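PDB 2R0X: possible flavin reductase from Haemophilus somnus 129PT, which probably binds FMN and may act as an NADPH-dependent riboflavin reductase. Local coordinates for residues N71-T74 with A75-S79. Residues are numbered along the deposited sequence; the frame is centred on the assembly and turned at random. Where two conformers were deposited one is given.
Sequences NTLT and AEQSS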
loop_
_atom_site.group_PDB
_atom_site.type_symbol
_atom_site.label_atom_id
_atom_site.label_comp_id
_atom_site.label_asym_id
_atom_site.label_seq_id
_atom_site.Cartn_x
_atom_site.Cartn_y
_atom_site.Cartn_z
ATOM N N ASN A 71 -8.219 9.648 -4.801
ATOM C CA ASN A 71 -9.511 9.827 -4.114
ATOM C C ASN A 71 -9.841 8.571 -3.315
ATOM O O ASN A 71 -10.251 7.550 -3.905
ATOM C CB ASN A 71 -10.609 10.068 -5.169
ATOM C CG ASN A 71 -10.349 11.280 -6.012
ATOM O OD1 ASN A 71 -10.535 12.416 -5.559
ATOM N ND2 ASN A 71 -9.920 11.064 -7.245
ATOM N N THR A 72 -9.570 8.628 -2.033
ATOM C CA THR A 72 -9.789 7.459 -1.166
ATOM C C THR A 72 -11.276 7.351 -0.840
ATOM O O THR A 72 -11.908 8.369 -0.542
ATOM C CB THR A 72 -8.952 7.619 0.102
ATOM O OG1 THR A 72 -7.586 7.829 -0.240
ATOM C CG2 THR A 72 -9.093 6.361 1.025
ATOM N N LEU A 73 -11.843 6.162 -0.982
ATOM C CA LEU A 73 -13.286 5.986 -0.975
ATOM C C LEU A 73 -13.858 5.725 0.415
ATOM O O LEU A 73 -13.255 5.039 1.245
ATOM C CB LEU A 73 -13.682 4.852 -1.913
ATOM C CG LEU A 73 -13.312 5.007 -3.387
ATOM C CD1 LEU A 73 -13.906 3.898 -4.187
ATOM C CD2 LEU A 73 -13.685 6.371 -3.955
ATOM N N THR A 74 -15.063 6.250 0.611
ATOM C CA THR A 74 -15.858 5.925 1.788
ATOM C C THR A 74 -16.542 4.575 1.586
ATOM O O THR A 74 -16.671 4.046 0.482
ATOM C CB THR A 74 -16.962 6.952 2.089
ATOM O OG1 THR A 74 -17.986 6.778 1.127
ATOM C CG2 THR A 74 -16.447 8.411 2.097
ATOM N N ALA A 75 -17.080 4.052 2.681
ATOM C CA ALA A 75 -17.806 2.770 2.699
ATOM C C ALA A 75 -19.014 2.809 1.811
ATOM O O ALA A 75 -19.499 1.745 1.428
ATOM C CB ALA A 75 -18.194 2.391 4.135
ATOM N N GLU A 76 -19.522 4.012 1.499
ATOM C CA GLU A 76 -20.696 4.189 0.669
ATOM C C GLU A 76 -20.399 4.195 -0.809
ATOM O O GLU A 76 -21.333 4.259 -1.619
ATOM C CB GLU A 76 -21.403 5.497 1.044
ATOM C CG GLU A 76 -22.028 5.488 2.431
ATOM C CD GLU A 76 -21.028 5.552 3.570
ATOM O OE1 GLU A 76 -20.065 6.338 3.549
ATOM O OE2 GLU A 76 -21.185 4.773 4.540
ATOM N N GLN A 77 -19.127 4.120 -1.214
ATOM C CA GLN A 77 -18.740 4.295 -2.613
ATOM C C GLN A 77 -18.283 3.020 -3.319
ATOM O O GLN A 77 -17.501 3.052 -4.260
ATOM C CB GLN A 77 -17.663 5.394 -2.696
ATOM C CG GLN A 77 -18.248 6.752 -2.382
ATOM C CD GLN A 77 -17.222 7.862 -2.294
ATOM O OE1 GLN A 77 -16.179 7.751 -1.644
ATOM N NE2 GLN A 77 -17.546 9.030 -2.888
ATOM N N SER A 78 -18.781 1.860 -2.885
ATOM C CA SER A 78 -18.387 0.625 -3.533
ATOM C C SER A 78 -18.873 0.477 -4.978
ATOM O O SER A 78 -18.173 -0.123 -5.787
ATOM C CB SER A 78 -18.807 -0.592 -2.715
ATOM O OG SER A 78 -20.198 -0.742 -2.607
ATOM N N SER A 79 -20.057 0.995 -5.341
ATOM C CA SER A 79 -20.470 0.953 -6.751
ATOM C C SER A 79 -19.490 1.763 -7.577
ATOM O O SER A 79 -19.057 1.317 -8.627
ATOM C CB SER A 79 -21.924 1.418 -6.949
ATOM O OG SER A 79 -22.286 1.501 -8.317
#
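Thr74 and Gln77 bond to each other across a type I beta turn, a local contact where strand 67-72 of the split barrel-like fold ends and the chain swings into helix 78-84. The turn runs from Thr74 to Gln77. It is closed by Gln77 N bonding to Thr74 O at 3.0 Å, with the donor well above the carbonyl plane. The side chain of Gln77 makes the return bond. Its OE1 takes the backbone N-H of Thr74 on a lone pair, in the plane of the amide, at 2.9 Å and nearly straight (167°). Two bonds therefore tie Thr74 and Gln77 in opposite directions, and the N-terminal residue of the turn is gripped at both its N-H and its C=O. Gln77 reaches back because CG lies beside its own backbone N (chi1 -69°) and the chain beyond is extended.

The Thr74 hydroxyl faces into the turn, set between its backbone N and carbonyl carbon (chi1 73°). There OG1 accepts the N-H of Glu76 at 3.2 Å, the bond of an ST turn. The Glu76 carboxylate bends back over the same threonine, with OE1 3.5 Å from Thr74 CB. The Leu73 side chain crosses that of Gln77 at a slant: CD2 lies 3.7 Å from Gln77 OE1, and Leu73 CD1 is equally near Gln77 O.

Gln77 is also the N-cap residue of helix 78-84, so the turn leads directly into that helix. Leu73 rests on Val19 and Ile21 of strand 17-25. Leu109 of strand 108-109 touches both Leu73 and Gln77, while Ala75 meets Ser157 of strand 154-157.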